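Local atomic coordinates of histidine-containing Phosphotransfer Protein type 1, MtHPt1 (Medicago truncatula, PDB entry 3US6), a protein that probably relays phosphoryl groups from cytokinin sensor histidine kinases to response regulators in plant hormone signalling. Residues 11-14 / 15-19; 118-121 / 122-126. One frame throughout, in Å; residues are numbered along the deposited sequence. Where two conformers were deposited one is given.

Both interactions are local side-chain contacts along helices. Interaction 1 lies near the C-terminal end of helix 3-19, its centre about 15 Å from the centre of the chain, and interaction 2 lies within the long helix 109-142, its centre about 8 Å from that point. Their centres are about 18 Å apart and their nearest atoms about 4 Å, without touching. One connection runs through the loop after helix 3-19: Leu23 packs on Met17 and Phe18, while Phe22 packs on Glu122 and Leu125. Helix 109-142 also carries Lys129, on which Tyr13 and Met17 rest. His79, the predicted phosphorylation site, belongs to helix 71-88, whose Phe81 touches Val119 and Tyr123; it is not phosphorylated here.

Interaction 1. Residues 11-14 / 15-19; sequences VDYI and KSMFM
Ile14 and Phe18 lie side by side, one helical turn apart, with Ile14 CG1 meeting the edge of the ring in its plane, 3.6 Å from Phe18 CE2. Ile14 CD1 reaches the same ring carbon. With Phe18 CG turned opposite its own carbonyl carbon (chi1 -78°), the ring edge is carried back over the preceding turn, bringing CD2 to 3.2 Å from Ile14 O. Replacing Phe18 by an alanine removes the ring, which is likely to leave Ile14 CG1 and CD1 without their aromatic neighbour and open a gap beside Leu28. On another side of the helix, Met17 SD approaches Tyr13 CE2 at 4.0 Å, a Met-aromatic contact oblique to the ring. Tyr13 O accepts Met17 N and, in one of two conformers of Ser16 and so less certainly, Ser16 OG at 2.6 Å. On the outer side a water bridges Asp12 OD1 and Lys15 NZ, whose charged atoms stay 4.7 Å apart. The same turn as the apolar pair is closed by the backbone bond from Phe18 N to Ile14 O. Towards the rest of the fold, Ile14 packs on Phe27 and Gln31 of helix 25-32 and on Leu133 of helix 109-142, while Tyr13 and Met17 both rest on Lys129 of that long helix.

Interaction 2. Residues 118-121 / 122-126; sequences QVKQ and EYLLV
Gln118 meets Glu122 through its backbone: Gln118 O accepts Glu122 N at 2.8 Å in a fairly straight bond (N-H...O 164°). Glu122 CG folds back over the same oxygen, 3.3 Å from Gln118 O, because it stands beside its own backbone N (chi1 -72°), and the chain bends again at chi2 before the carboxylate. Val119 O receives Tyr123 N, and Tyr123 CB sits 3.4 Å from Val119 O. Beyond CB the tyrosine side chain leads away from the turn, and the ring packs, as Val119 does, on neighbouring helices. At Lys120 the chain is fully extended and runs alongside Leu124, the two pointing the same way; Lys120 CE comes to 4.1 Å from Leu124 CD1. This is loose apolar contact made by the aliphatic part of the lysine. Gln121 O accepts Leu125 N and has Leu125 CG packed 3.4 Å away. The Gln121 amide takes part in a water bridge to the next residue: the water donates to Glu122 OE2 at 2.6 Å and accepts a weak bond from Gln121 NE2. Stronger partners hold both ends, with Gln121 OE1 bound to Gln117 NE2 and Glu122 OE1 in a salt bridge with Arg92, which would help to balance the carboxylate charge. Val119 reaches Leu57, Phe81 and Phe100, and Tyr123 reaches Phe50, Ser53, Leu57 and Phe81. Buried residues four apart, facing helices 41-64, 71-88 and 91-106 while Lys120 and Gln121 face outward, are characteristic of an amphipathic helix in the four-helix bundle of histidine-containing phosphotransfer domains.

Interaction 1. Residues 11-14 / 15-19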
ATOM      1  N   VAL A  11      -1.019 -17.995   5.854  1.00 13.24           N
ATOM      2  CA  VAL A  11      -2.391 -18.057   5.323  1.00 12.45           C
ATOM      3  C   VAL A  11      -3.352 -17.178   6.105  1.00 12.73           C
ATOM      4  O   VAL A  11      -4.114 -16.385   5.525  1.00 14.07           O
ATOM      5  CB  VAL A  11      -2.887 -19.534   5.278  1.00 15.28           C
ATOM      6  CG1 VAL A  11      -4.375 -19.643   4.993  1.00 16.66           C
ATOM      7  CG2 VAL A  11      -2.065 -20.329   4.261  1.00 18.20           C
ATOM      8  N   ASP A  12      -3.333 -17.345   7.420  1.00 13.28           N
ATOM      9  CA  ASP A  12      -4.226 -16.595   8.277  1.00 12.37           C
ATOM     10  C   ASP A  12      -3.943 -15.075   8.177  1.00 10.74           C
ATOM     11  O   ASP A  12      -4.899 -14.260   8.172  1.00 11.84           O
ATOM     12  CB  ASP A  12      -4.151 -17.059   9.741  1.00 13.53           C
ATOM     13  CG  ASP A  12      -4.672 -18.480   9.932  1.00 26.90           C
ATOM     14  OD1 ASP A  12      -5.402 -18.984   9.045  1.00 25.14           O
ATOM     15  OD2 ASP A  12      -4.319 -19.073  10.989  1.00 28.23           O
ATOM     16  N   TYR A  13      -2.679 -14.662   8.199  1.00 12.41           N
ATOM     17  CA  TYR A  13      -2.334 -13.243   8.162  1.00  9.85           C
ATOM     18  C   TYR A  13      -2.747 -12.599   6.853  1.00 10.71           C
ATOM     19  O   TYR A  13      -3.402 -11.540   6.825  1.00 11.75           O
ATOM     20  CB  TYR A  13      -0.852 -13.066   8.469  1.00 11.47           C
ATOM     21  CG  TYR A  13      -0.477 -11.632   8.835  1.00 10.80           C
ATOM     22  CD1 TYR A  13      -0.848 -11.108  10.069  1.00 12.06           C
ATOM     23  CD2 TYR A  13       0.176 -10.798   7.958  1.00 12.14           C
ATOM     24  CE1 TYR A  13      -0.541  -9.806  10.415  1.00 12.50           C
ATOM     25  CE2 TYR A  13       0.513  -9.507   8.309  1.00 10.90           C
ATOM     26  CZ  TYR A  13       0.135  -9.032   9.531  1.00 11.86           C
ATOM     27  OH  TYR A  13       0.504  -7.725   9.811  1.00 12.84           O
ATOM     28  N   ILE A  14      -2.399 -13.223   5.733  1.00 10.81           N
ATOM     29  CA  ILE A  14      -2.712 -12.624   4.456  1.00 11.49           C
ATOM     30  C   ILE A  14      -4.237 -12.669   4.271  1.00 11.74           C
ATOM     31  O   ILE A  14      -4.804 -11.709   3.686  1.00 12.91           O
ATOM     32  CB  ILE A  14      -1.979 -13.270   3.270  1.00 10.80           C
ATOM     33  CG1 ILE A  14      -1.959 -12.256   2.108  1.00 16.30           C
ATOM     34  CG2 ILE A  14      -2.504 -14.642   2.882  1.00 12.47           C
ATOM     35  CD1 ILE A  14      -1.137 -12.693   0.909  1.00 17.39           C
ATOM     36  N   LYS A  15      -4.926 -13.694   4.733  1.00 11.98           N
ATOM     37  CA  LYS A  15      -6.360 -13.692   4.614  1.00 13.06           C
ATOM     38  C   LYS A  15      -6.983 -12.527   5.360  1.00 11.96           C
ATOM     39  O   LYS A  15      -7.942 -11.980   4.914  1.00 12.77           O
ATOM     40  CB  LYS A  15      -6.931 -15.019   5.092  1.00 14.44           C
ATOM     41  CG  LYS A  15      -8.405 -15.099   5.059  1.00 28.92           C
ATOM     42  CD  LYS A  15      -8.909 -16.528   4.788  1.00 56.74           C
ATOM     43  CE  LYS A  15      -8.038 -17.585   5.364  1.00 69.82           C
ATOM     44  NZ  LYS A  15      -8.880 -18.719   5.903  1.00 77.60           N
ATOM     45  N   SER A  16      -6.434 -12.172   6.509  1.00 11.66           N
ATOM     46  CA  SER A  16      -6.959 -11.005   7.232  0.63 14.60           C
ATOM     47  C   SER A  16      -6.749  -9.758   6.412  1.00 12.20           C
ATOM     48  O   SER A  16      -7.608  -8.902   6.369  1.00 13.49           O
ATOM     49  CB  SER A  16      -6.291 -10.876   8.608  0.63 13.63           C
ATOM     50  OG  SER A  16      -4.928 -10.422   8.604  0.63 11.51           O
ATOM     51  N   MET A  17      -5.628  -9.687   5.730  1.00 12.61           N
ATOM     52  CA  MET A  17      -5.341  -8.483   4.920  1.00 10.17           C
ATOM     53  C   MET A  17      -6.343  -8.355   3.807  1.00 12.67           C
ATOM     54  O   MET A  17      -6.785  -7.262   3.492  1.00 14.82           O
ATOM     55  CB  MET A  17      -3.901  -8.519   4.397  1.00 11.16           C
ATOM     56  CG  MET A  17      -2.862  -8.352   5.493  1.00 12.37           C
ATOM     57  SD  MET A  17      -1.167  -8.357   4.911  1.00 13.48           S
ATOM     58  CE  MET A  17      -1.133  -6.768   4.122  1.00 14.28           C
ATOM     59  N   PHE A  18      -6.696  -9.467   3.140  1.00 12.06           N
ATOM     60  CA  PHE A  18      -7.684  -9.400   2.072  1.00 14.45           C
ATOM     61  C   PHE A  18      -9.067  -9.111   2.673  1.00 15.25           C
ATOM     62  O   PHE A  18      -9.829  -8.313   2.111  1.00 16.57           O
ATOM     63  CB  PHE A  18      -7.710 -10.689   1.194  1.00 14.57           C
ATOM     64  CG  PHE A  18      -6.606 -10.764   0.208  1.00 15.19           C
ATOM     65  CD1 PHE A  18      -6.791 -10.254  -1.058  1.00 26.59           C
ATOM     66  CD2 PHE A  18      -5.398 -11.228   0.534  1.00 28.37           C
ATOM     67  CE1 PHE A  18      -5.777 -10.287  -1.977  1.00 29.43           C
ATOM     68  CE2 PHE A  18      -4.373 -11.283  -0.421  1.00 29.12           C
ATOM     69  CZ  PHE A  18      -4.566 -10.800  -1.626  1.00 20.33           C
ATOM     70  N   MET A  19      -9.435  -9.758   3.777  1.00 12.70           N
ATOM     71  CA  MET A  19     -10.789  -9.641   4.290  1.00 14.87           C
ATOM     72  C   MET A  19     -11.045  -8.229   4.789  1.00 15.44           C
ATOM     73  O   MET A  19     -12.167  -7.733   4.651  1.00 16.83           O
ATOM     74  CB  MET A  19     -11.021 -10.636   5.416  1.00 16.06           C
ATOM     75  CG  MET A  19     -11.194 -11.992   4.856  1.00 20.67           C
ATOM     76  SD  MET A  19     -11.360 -13.332   6.078  1.00 23.84           S
ATOM     77  CE  MET A  19     -12.973 -12.930   6.748  1.00 23.28           C
TER
HETATM   78  O   HOH W   1      -7.764 -18.053   8.459  1.00 35.94           O

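Interaction 2. Residues 118-121 / 122-126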
ATOM      1  N   GLN A 118      -5.879  10.531   6.637  1.00 11.30           N
ATOM      2  CA  GLN A 118      -6.312   9.154   6.486  1.00 10.99           C
ATOM      3  C   GLN A 118      -5.488   8.400   5.441  1.00 11.26           C
ATOM      4  O   GLN A 118      -5.217   7.209   5.621  1.00 12.42           O
ATOM      5  CB  GLN A 118      -7.770   9.082   6.089  1.00 12.48           C
ATOM      6  CG  GLN A 118      -8.665   9.543   7.166  1.00 15.04           C
ATOM      7  CD  GLN A 118      -8.719   8.528   8.310  1.00 22.33           C
ATOM      8  OE1 GLN A 118      -9.145   7.383   8.124  1.00 22.15           O
ATOM      9  NE2 GLN A 118      -8.234   8.925   9.510  1.00 26.89           N
ATOM     10  N   VAL A 119      -5.147   9.043   4.303  1.00 10.53           N
ATOM     11  CA  VAL A 119      -4.292   8.382   3.291  1.00 11.59           C
ATOM     12  C   VAL A 119      -2.978   7.949   3.907  1.00 11.69           C
ATOM     13  O   VAL A 119      -2.468   6.832   3.743  1.00 11.79           O
ATOM     14  CB  VAL A 119      -3.949   9.388   2.119  1.00 12.58           C
ATOM     15  CG1 VAL A 119      -2.959   8.798   1.160  1.00 19.56           C
ATOM     16  CG2 VAL A 119      -5.218   9.782   1.371  1.00 18.46           C
ATOM     17  N   LYS A 120      -2.376   8.857   4.678  1.00 10.38           N
ATOM     18  CA  LYS A 120      -1.113   8.562   5.355  1.00  9.39           C
ATOM     19  C   LYS A 120      -1.299   7.396   6.330  1.00  9.88           C
ATOM     20  O   LYS A 120      -0.447   6.495   6.367  1.00 10.69           O
ATOM     21  CB  LYS A 120      -0.552   9.811   6.040  1.00 10.22           C
ATOM     22  CG  LYS A 120       0.762   9.513   6.751  1.00 16.35           C
ATOM     23  CD  LYS A 120       1.449  10.764   7.282  1.00 20.11           C
ATOM     24  CE  LYS A 120       2.599  10.396   8.315  1.00 40.21           C
ATOM     25  NZ  LYS A 120       3.360  11.618   8.825  1.00 32.96           N
ATOM     26  N   GLN A 121      -2.344   7.434   7.155  1.00  9.68           N
ATOM     27  CA  GLN A 121      -2.594   6.354   8.088  1.00 10.22           C
ATOM     28  C   GLN A 121      -2.763   5.032   7.378  1.00  9.78           C
ATOM     29  O   GLN A 121      -2.174   4.016   7.767  1.00 11.16           O
ATOM     30  CB  GLN A 121      -3.799   6.705   8.959  1.00 11.39           C
ATOM     31  CG  GLN A 121      -4.185   5.654   9.965  1.00 12.45           C
ATOM     32  CD  GLN A 121      -5.306   6.225  10.907  1.00 31.98           C
ATOM     33  OE1 GLN A 121      -5.241   7.382  11.406  1.00 29.17           O
ATOM     34  NE2 GLN A 121      -6.338   5.424  11.130  1.00 39.74           N
ATOM     35  N   GLU A 122      -3.536   5.020   6.298  1.00  9.98           N
ATOM     36  CA  GLU A 122      -3.763   3.791   5.509  1.00  9.45           C
ATOM     37  C   GLU A 122      -2.454   3.300   4.868  1.00 10.04           C
ATOM     38  O   GLU A 122      -2.159   2.101   4.879  1.00 10.91           O
ATOM     39  CB  GLU A 122      -4.831   3.986   4.449  1.00 10.12           C
ATOM     40  CG  GLU A 122      -6.226   4.094   5.066  1.00  9.59           C
ATOM     41  CD  GLU A 122      -6.731   2.819   5.718  1.00 12.35           C
ATOM     42  OE1 GLU A 122      -6.268   1.703   5.373  1.00 13.11           O
ATOM     43  OE2 GLU A 122      -7.645   2.944   6.616  1.00 14.11           O
ATOM     44  N   TYR A 123      -1.632   4.213   4.404  1.00  8.78           N
ATOM     45  CA  TYR A 123      -0.343   3.837   3.864  1.00  9.48           C
ATOM     46  C   TYR A 123       0.540   3.184   4.917  1.00 10.36           C
ATOM     47  O   TYR A 123       1.072   2.141   4.657  1.00 11.17           O
ATOM     48  CB  TYR A 123       0.381   5.061   3.251  1.00  9.72           C
ATOM     49  CG  TYR A 123       1.798   4.746   2.943  1.00 11.10           C
ATOM     50  CD1 TYR A 123       2.115   3.961   1.886  1.00 11.63           C
ATOM     51  CD2 TYR A 123       2.807   5.188   3.746  1.00  9.15           C
ATOM     52  CE1 TYR A 123       3.398   3.624   1.642  1.00 14.01           C
ATOM     53  CE2 TYR A 123       4.088   4.859   3.497  1.00 12.82           C
ATOM     54  CZ  TYR A 123       4.370   4.066   2.445  1.00 12.79           C
ATOM     55  OH  TYR A 123       5.663   3.747   2.184  1.00 16.00           O
ATOM     56  N   LEU A 124       0.613   3.761   6.109  1.00  9.25           N
ATOM     57  CA  LEU A 124       1.464   3.193   7.137  1.00 10.77           C
ATOM     58  C   LEU A 124       0.918   1.840   7.575  1.00 10.71           C
ATOM     59  O   LEU A 124       1.683   0.920   7.872  1.00 10.48           O
ATOM     60  CB  LEU A 124       1.596   4.135   8.312  1.00 11.76           C
ATOM     61  CG  LEU A 124       2.408   5.365   7.885  1.00 13.42           C
ATOM     62  CD1 LEU A 124       2.493   6.363   9.032  1.00 18.97           C
ATOM     63  CD2 LEU A 124       3.793   5.052   7.439  1.00 17.07           C
ATOM     64  N   LEU A 125      -0.394   1.663   7.650  1.00  9.67           N
ATOM     65  CA  LEU A 125      -0.971   0.377   8.039  1.00  9.79           C
ATOM     66  C   LEU A 125      -0.533  -0.696   7.071  1.00  9.22           C
ATOM     67  O   LEU A 125      -0.089  -1.782   7.478  1.00 11.72           O
ATOM     68  CB  LEU A 125      -2.508   0.415   8.103  1.00 10.76           C
ATOM     69  CG  LEU A 125      -3.106   1.167   9.308  1.00 12.14           C
ATOM     70  CD1 LEU A 125      -4.615   1.200   9.169  1.00 11.85           C
ATOM     71  CD2 LEU A 125      -2.647   0.598  10.651  1.00 13.39           C
ATOM     72  N   VAL A 126      -0.727  -0.502   5.782  1.00 10.23           N
ATOM     73  CA  VAL A 126      -0.405  -1.540   4.838  1.00 10.28           C
ATOM     74  C   VAL A 126       1.114  -1.716   4.719  1.00  9.44           C
ATOM     75  O   VAL A 126       1.545  -2.852   4.481  1.00 10.41           O
ATOM     76  CB  VAL A 126      -1.103  -1.337   3.464  1.00 12.25           C
ATOM     77  CG1 VAL A 126      -0.481  -0.241   2.641  1.00 11.28           C
ATOM     78  CG2 VAL A 126      -1.172  -2.637   2.701  1.00 11.81           C
TER
HETATM   79  O   HOH W   2      -7.633   3.855   9.030  1.00 22.87           O